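Local coordinates for protein Abbfa_003403 (Acinetobacter baumannii, PDB 4ZXH) that is a four-domain nonribosomal peptide synthetase that probably activates an amino acid, carries it on a phosphopantetheine arm, condenses it and releases the product, at residues A[484-489]-A[682-687]; A[662-667]-A[712-717]. One frame throughout, in Å; residues are numbered along the deposited sequence.

Contact 1: residues A[484-489]-A[682-687]; sequences FAMILK and LMYGGV
Met486 leaves helix 483-494 with its CB directed at the 682-687 loop, and its CG lies anti to the carbonyl carbon (chi1 -67°). Contact begins at the sulphur, where SD lies 4.2 Å from Met683 CE. A bend at chi3 (70°) then turns the terminal methyl toward Met683, so that Met486 CE sits 4.1 Å from Met683 CE, the two thioether chains crossing obliquely. The same methyl reaches the tip of Tyr684, 4.0 Å from Tyr684 OH and 4.2 Å from Tyr684 CZ. Unbranched, flexible methionines suit such a junction, since each can bend to fit the other. In the adenylation domain, a member of the ANL superfamily, this joins helix 483-494 to the loop that follows helix 674-679 and leads into strand 687-690. One residue on, the backbones come closest, with Ile487 CA 5.0 Å from Met683 CA. Here Ile487 CG1 packs 4.2 Å from Met683 CG, and the branched side chain also reaches Leu549 of helix 543-553. Met683 rests in turn on Leu648 and Leu649 of helix 641-655.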
ATOM      1  N   PHE A 484      17.015  30.306 -40.709  1.00 47.76           N
ATOM      2  CA  PHE A 484      18.082  30.186 -41.707  1.00 39.98           C
ATOM      3  C   PHE A 484      19.080  31.330 -41.592  1.00 37.82           C
ATOM      4  O   PHE A 484      20.291  31.122 -41.621  1.00 46.21           O
ATOM      5  CB  PHE A 484      17.494  30.163 -43.120  1.00 40.61           C
ATOM      6  CG  PHE A 484      18.448  29.660 -44.171  1.00 44.48           C
ATOM      7  CD1 PHE A 484      19.409  28.710 -43.862  1.00 48.34           C
ATOM      8  CD2 PHE A 484      18.369  30.126 -45.477  1.00 44.17           C
ATOM      9  CE1 PHE A 484      20.276  28.229 -44.837  1.00 48.13           C
ATOM     10  CE2 PHE A 484      19.225  29.652 -46.458  1.00 42.83           C
ATOM     11  CZ  PHE A 484      20.180  28.700 -46.138  1.00 48.10           C
ATOM     12  N   ALA A 485      18.555  32.540 -41.470  1.00 41.08           N
ATOM     13  CA  ALA A 485      19.381  33.734 -41.367  1.00 49.30           C
ATOM     14  C   ALA A 485      20.304  33.649 -40.156  1.00 50.50           C
ATOM     15  O   ALA A 485      21.467  34.033 -40.228  1.00 60.98           O
ATOM     16  CB  ALA A 485      18.511  34.973 -41.291  1.00 38.47           C
ATOM     17  N   MET A 486      19.779  33.130 -39.051  1.00 40.33           N
ATOM     18  CA  MET A 486      20.559  32.951 -37.837  1.00 45.12           C
ATOM     19  C   MET A 486      21.754  32.029 -38.062  1.00 52.74           C
ATOM     20  O   MET A 486      22.860  32.308 -37.591  1.00 64.56           O
ATOM     21  CB  MET A 486      19.689  32.385 -36.720  1.00 43.70           C
ATOM     22  CG  MET A 486      18.598  33.309 -36.222  1.00 37.89           C
ATOM     23  SD  MET A 486      17.862  32.642 -34.711  1.00 51.93           S
ATOM     24  CE  MET A 486      19.223  32.872 -33.568  1.00 45.01           C
ATOM     25  N   ILE A 487      21.527  30.932 -38.779  1.00 48.06           N
ATOM     26  CA  ILE A 487      22.584  29.965 -39.042  1.00 45.94           C
ATOM     27  C   ILE A 487      23.578  30.494 -40.067  1.00 48.85           C
ATOM     28  O   ILE A 487      24.786  30.302 -39.924  1.00 54.65           O
ATOM     29  CB  ILE A 487      22.012  28.616 -39.508  1.00 39.50           C
ATOM     30  CG1 ILE A 487      21.208  27.988 -38.369  1.00 41.57           C
ATOM     31  CG2 ILE A 487      23.124  27.667 -39.894  1.00 34.63           C
ATOM     32  CD1 ILE A 487      20.754  26.587 -38.639  1.00 40.39           C
ATOM     33  N   LEU A 488      23.084  31.183 -41.087  1.00 48.10           N
ATOM     34  CA  LEU A 488      23.981  31.837 -42.035  1.00 50.43           C
ATOM     35  C   LEU A 488      24.915  32.849 -41.345  1.00 52.75           C
ATOM     36  O   LEU A 488      26.111  32.896 -41.646  1.00 52.65           O
ATOM     37  CB  LEU A 488      23.174  32.526 -43.137  1.00 44.91           C
ATOM     38  CG  LEU A 488      22.572  31.601 -44.189  1.00 42.07           C
ATOM     39  CD1 LEU A 488      21.857  32.395 -45.255  1.00 36.34           C
ATOM     40  CD2 LEU A 488      23.662  30.749 -44.805  1.00 43.44           C
ATOM     41  N   LYS A 489      24.376  33.648 -40.423  1.00 47.38           N
ATOM     42  CA  LYS A 489      25.189  34.599 -39.670  1.00 50.47           C
ATOM     43  C   LYS A 489      26.327  33.874 -38.950  1.00 52.96           C
ATOM     44  O   LYS A 489      27.487  34.287 -39.026  1.00 49.10           O
ATOM     45  CB  LYS A 489      24.336  35.377 -38.662  1.00 48.50           C
ATOM     46  CG  LYS A 489      25.095  36.459 -37.880  1.00 49.50           C
ATOM     47  N   LEU A 682      24.305  25.285 -33.536  1.00 46.53           N
ATOM     48  CA  LEU A 682      24.649  25.932 -34.799  1.00 46.78           C
ATOM     49  C   LEU A 682      24.058  27.341 -34.885  1.00 48.59           C
ATOM     50  O   LEU A 682      24.638  28.221 -35.507  1.00 49.49           O
ATOM     51  CB  LEU A 682      24.171  25.103 -35.974  1.00 32.89           C
ATOM     52  CG  LEU A 682      24.768  23.716 -36.109  1.00 32.31           C
ATOM     53  CD1 LEU A 682      24.125  23.025 -37.299  1.00 33.30           C
ATOM     54  CD2 LEU A 682      26.274  23.791 -36.277  1.00 42.05           C
ATOM     55  N   MET A 683      22.907  27.557 -34.255  1.00 49.99           N
ATOM     56  CA  MET A 683      22.334  28.899 -34.163  1.00 49.40           C
ATOM     57  C   MET A 683      23.226  29.887 -33.383  1.00 50.49           C
ATOM     58  O   MET A 683      23.062  31.110 -33.505  1.00 54.42           O
ATOM     59  CB  MET A 683      20.944  28.844 -33.513  1.00 47.55           C
ATOM     60  CG  MET A 683      19.839  28.215 -34.361  1.00 45.14           C
ATOM     61  SD  MET A 683      18.387  27.693 -33.393  1.00 38.52           S
ATOM     62  CE  MET A 683      18.018  29.158 -32.436  1.00 33.88           C
ATOM     63  N   TYR A 684      24.166  29.382 -32.588  1.00 46.22           N
ATOM     64  CA  TYR A 684      24.906  30.287 -31.709  1.00 52.55           C
ATOM     65  C   TYR A 684      26.435  30.187 -31.796  1.00 57.64           C
ATOM     66  O   TYR A 684      27.145  30.942 -31.119  1.00 62.81           O
ATOM     67  CB  TYR A 684      24.430  30.079 -30.263  1.00 52.98           C
ATOM     68  CG  TYR A 684      22.981  30.481 -30.103  1.00 47.99           C
ATOM     69  CD1 TYR A 684      22.623  31.827 -30.044  1.00 46.07           C
ATOM     70  CD2 TYR A 684      21.964  29.528 -30.068  1.00 46.71           C
ATOM     71  CE1 TYR A 684      21.306  32.225 -29.929  1.00 42.54           C
ATOM     72  CE2 TYR A 684      20.626  29.920 -29.947  1.00 48.42           C
ATOM     73  CZ  TYR A 684      20.315  31.278 -29.880  1.00 51.15           C
ATOM     74  OH  TYR A 684      19.016  31.701 -29.768  1.00 55.40           O
ATOM     75  N   GLY A 685      26.938  29.285 -32.639  1.00 47.55           N
ATOM     76  CA  GLY A 685      28.364  29.218 -32.913  1.00 44.64           C
ATOM     77  C   GLY A 685      29.097  28.087 -32.213  1.00 49.93           C
ATOM     78  O   GLY A 685      30.324  27.950 -32.333  1.00 54.13           O
ATOM     79  N   GLY A 686      28.342  27.273 -31.479  1.00 43.22           N
ATOM     80  CA  GLY A 686      28.891  26.129 -30.771  1.00 47.25           C
ATOM     81  C   GLY A 686      29.124  24.902 -31.641  1.00 46.14           C
ATOM     82  O   GLY A 686      29.070  24.984 -32.864  1.00 46.92           O
ATOM     83  N   VAL A 687      29.381  23.764 -31.002  1.00 50.20           N
ATOM     84  CA  VAL A 687      29.715  22.529 -31.706  1.00 48.71           C
ATOM     85  C   VAL A 687      28.684  21.410 -31.516  1.00 50.26           C
ATOM     86  O   VAL A 687      28.259  21.114 -30.395  1.00 51.59           O
ATOM     87  CB  VAL A 687      31.089  22.002 -31.252  1.00 42.65           C
ATOM     88  CG1 VAL A 687      31.376  20.657 -31.891  1.00 41.76           C
ATOM     89  CG2 VAL A 687      32.172  23.003 -31.586  1.00 45.10           C
TER

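Contact 2: residues A[662-667]-A[712-717]; sequences QLLAIT and NVLQAT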
ATOM      1  N   GLN A 662      29.168  22.571 -26.310  1.00 58.48           N
ATOM      2  CA  GLN A 662      29.445  21.328 -27.005  1.00 53.90           C
ATOM      3  C   GLN A 662      28.392  20.286 -26.652  1.00 48.97           C
ATOM      4  O   GLN A 662      28.380  19.725 -25.559  1.00 53.82           O
ATOM      5  CB  GLN A 662      30.856  20.838 -26.686  1.00 53.95           C
ATOM      6  CG  GLN A 662      31.914  21.714 -27.328  1.00 63.31           C
ATOM      7  CD  GLN A 662      33.303  21.118 -27.281  1.00 74.94           C
ATOM      8  OE1 GLN A 662      33.659  20.410 -26.341  1.00 80.69           O
ATOM      9  NE2 GLN A 662      34.095  21.393 -28.310  1.00 79.20           N
ATOM     10  N   LEU A 663      27.509  20.030 -27.608  1.00 45.82           N
ATOM     11  CA  LEU A 663      26.350  19.179 -27.388  1.00 44.73           C
ATOM     12  C   LEU A 663      26.539  17.811 -28.015  1.00 41.56           C
ATOM     13  O   LEU A 663      26.917  17.708 -29.184  1.00 45.35           O
ATOM     14  CB  LEU A 663      25.096  19.845 -27.964  1.00 44.53           C
ATOM     15  CG  LEU A 663      23.725  19.307 -27.552  1.00 38.88           C
ATOM     16  CD1 LEU A 663      22.757  20.442 -27.622  1.00 38.07           C
ATOM     17  CD2 LEU A 663      23.252  18.156 -28.449  1.00 31.10           C
ATOM     18  N   LEU A 664      26.265  16.762 -27.243  1.00 39.96           N
ATOM     19  CA  LEU A 664      26.346  15.410 -27.774  1.00 41.97           C
ATOM     20  C   LEU A 664      24.988  14.940 -28.268  1.00 42.22           C
ATOM     21  O   LEU A 664      24.115  14.586 -27.470  1.00 48.21           O
ATOM     22  CB  LEU A 664      26.879  14.439 -26.732  1.00 43.49           C
ATOM     23  CG  LEU A 664      27.135  13.038 -27.284  1.00 40.05           C
ATOM     24  CD1 LEU A 664      28.234  13.080 -28.335  1.00 38.63           C
ATOM     25  CD2 LEU A 664      27.485  12.053 -26.169  1.00 37.51           C
ATOM     26  N   ALA A 665      24.821  14.940 -29.588  1.00 36.61           N
ATOM     27  CA  ALA A 665      23.594  14.485 -30.216  1.00 33.86           C
ATOM     28  C   ALA A 665      23.543  12.952 -30.373  1.00 40.73           C
ATOM     29  O   ALA A 665      24.317  12.363 -31.132  1.00 35.42           O
ATOM     30  CB  ALA A 665      23.438  15.156 -31.546  1.00 29.28           C
ATOM     31  N   ILE A 666      22.613  12.313 -29.664  1.00 44.30           N
ATOM     32  CA  ILE A 666      22.531  10.850 -29.639  1.00 44.49           C
ATOM     33  C   ILE A 666      21.208  10.319 -30.155  1.00 39.41           C
ATOM     34  O   ILE A 666      21.073   9.132 -30.404  1.00 42.88           O
ATOM     35  CB  ILE A 666      22.712  10.300 -28.222  1.00 37.66           C
ATOM     36  CG1 ILE A 666      21.534  10.715 -27.359  1.00 38.57           C
ATOM     37  CG2 ILE A 666      23.976  10.840 -27.597  1.00 33.75           C
ATOM     38  CD1 ILE A 666      21.741  10.366 -25.923  1.00 47.80           C
ATOM     39  N   THR A 667      20.225  11.196 -30.288  1.00 37.03           N
ATOM     40  CA  THR A 667      18.876  10.769 -30.620  1.00 33.56           C
ATOM     41  C   THR A 667      18.689  10.627 -32.122  1.00 34.15           C
ATOM     42  O   THR A 667      19.061  11.530 -32.886  1.00 37.33           O
ATOM     43  CB  THR A 667      17.852  11.770 -30.078  1.00 30.10           C
ATOM     44  OG1 THR A 667      18.124  12.018 -28.695  1.00 38.91           O
ATOM     45  CG2 THR A 667      16.438  11.252 -30.230  1.00 23.07           C
ATOM     46  N   ASN A 712      29.041  19.453 -22.815  1.00 56.71           N
ATOM     47  CA  ASN A 712      28.371  20.252 -21.783  1.00 59.58           C
ATOM     48  C   ASN A 712      26.846  20.433 -21.974  1.00 53.15           C
ATOM     49  O   ASN A 712      26.199  21.193 -21.243  1.00 46.11           O
ATOM     50  CB  ASN A 712      29.058  21.625 -21.657  1.00 59.94           C
ATOM     51  CG  ASN A 712      28.832  22.517 -22.855  1.00 63.78           C
ATOM     52  OD1 ASN A 712      28.456  22.053 -23.926  1.00 70.53           O
ATOM     53  ND2 ASN A 712      29.087  23.810 -22.684  1.00 65.54           N
ATOM     54  N   VAL A 713      26.268  19.733 -22.945  1.00 51.06           N
ATOM     55  CA  VAL A 713      24.808  19.597 -23.031  1.00 47.30           C
ATOM     56  C   VAL A 713      24.498  18.186 -23.524  1.00 46.29           C
ATOM     57  O   VAL A 713      25.086  17.718 -24.502  1.00 51.21           O
ATOM     58  CB  VAL A 713      24.136  20.629 -23.992  1.00 43.40           C
ATOM     59  CG1 VAL A 713      22.607  20.510 -23.926  1.00 38.29           C
ATOM     60  CG2 VAL A 713      24.561  22.058 -23.690  1.00 39.20           C
ATOM     61  N   LEU A 714      23.588  17.496 -22.848  1.00 41.54           N
ATOM     62  CA  LEU A 714      23.191  16.164 -23.290  1.00 41.33           C
ATOM     63  C   LEU A 714      21.697  15.990 -23.094  1.00 41.75           C
ATOM     64  O   LEU A 714      21.187  16.185 -21.991  1.00 40.18           O
ATOM     65  CB  LEU A 714      23.957  15.077 -22.525  1.00 42.65           C
ATOM     66  CG  LEU A 714      23.649  13.612 -22.871  1.00 41.56           C
ATOM     67  CD1 LEU A 714      24.029  13.309 -24.289  1.00 40.48           C
ATOM     68  CD2 LEU A 714      24.379  12.663 -21.950  1.00 46.35           C
ATOM     69  N   GLN A 715      20.991  15.641 -24.164  1.00 43.95           N
ATOM     70  CA  GLN A 715      19.570  15.321 -24.051  1.00 42.20           C
ATOM     71  C   GLN A 715      19.336  13.859 -24.440  1.00 42.13           C
ATOM     72  O   GLN A 715      19.936  13.347 -25.388  1.00 39.10           O
ATOM     73  CB  GLN A 715      18.729  16.279 -24.904  1.00 32.99           C
ATOM     74  CG  GLN A 715      17.596  15.624 -25.642  1.00 35.64           C
ATOM     75  CD  GLN A 715      16.591  16.598 -26.249  1.00 35.48           C
ATOM     76  OE1 GLN A 715      16.109  17.524 -25.599  1.00 28.46           O
ATOM     77  NE2 GLN A 715      16.336  16.423 -27.545  1.00 32.26           N
ATOM     78  N   ALA A 716      18.476  13.192 -23.676  1.00 38.59           N
ATOM     79  CA  ALA A 716      18.283  11.756 -23.793  1.00 40.30           C
ATOM     80  C   ALA A 716      17.028  11.302 -23.051  1.00 44.01           C
ATOM     81  O   ALA A 716      16.640  11.900 -22.046  1.00 44.60           O
ATOM     82  CB  ALA A 716      19.499  11.014 -23.250  1.00 30.53           C
ATOM     83  N   THR A 717      16.405  10.237 -23.546  1.00 39.32           N
ATOM     84  CA  THR A 717      15.332   9.575 -22.819  1.00 34.66           C
ATOM     85  C   THR A 717      15.897   8.855 -21.591  1.00 44.17           C
ATOM     86  O   THR A 717      17.084   8.481 -21.570  1.00 46.52           O
ATOM     87  CB  THR A 717      14.600   8.566 -23.709  1.00 29.88           C
ATOM     88  OG1 THR A 717      15.503   7.514 -24.075  1.00 29.45           O
ATOM     89  CG2 THR A 717      14.072   9.258 -24.967  1.00 24.63           C
TER
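Strands 662-665 and 713-716 run side by side as parallel neighbours, their short axes inclined at 22°, in the mixed sheet of the adenylation domain. Leu664 N donates to Val713 O over 3.1 Å, nearly along the C=O axis. At the start of the pair Asn712 grips Gln662 twice: Asn712 N gives a straight bond of 2.8 Å to Gln662 O, in the carbonyl plane, while Asn712 OD1 accepts from Gln662 N, the donor lying above the carbonyl plane. At chi1 70° the Asn712 CG lies between its backbone N and carbonyl carbon, the side-chain end reaches toward Gln662, and its amide oxygen, as modelled, probably stands in for a backbone acceptor. On one face of the sheet Leu663 CD1 meets Val713 CG1 at 3.7 Å, the two side chains crossing obliquely; on the other, Leu664 CB lies 3.9 Å from Leu714 CD1, the two leucines side by side. Leu702, Tyr705 and Leu706 of helix 699-709 pack against Leu664. Past the strand end Ile666 still faces the neighbouring segment, its CD1 3.5 Å from Ala716 CB, so that the small methyl of alanine packs against the tip of the longer isoleucine branch. Farther out, Glu677 OE2 of helix 674-679 is hydrogen-bonded both to Thr667 OG1, just past strand 662-665, and to Gln715 NE2 in strand 713-716, while Gln715 OE1 accepts from Trp771 NE1.

How the contacts relate
From the N terminus the chain passes helix 483-494, then strand 662-665, the 682-687 loop and lastly strand 713-716, so the two contacts cross rather than nest. Contact 1 closes a long excursion of 192 residues and brings helix 483-494 against the approach to strand 687-690. Contact 2 closes a shorter one of 44 residues, in which the chain makes strand 687-690 and returns by way of helix 699-709 to the other side of strand 662-665. Their centres lie 18 Å apart, yet they meet in the sheet: Val687 O is 3.1 Å from Leu663 N, a probable hydrogen bond that joins the last residue of 682-687 to strand 662-665.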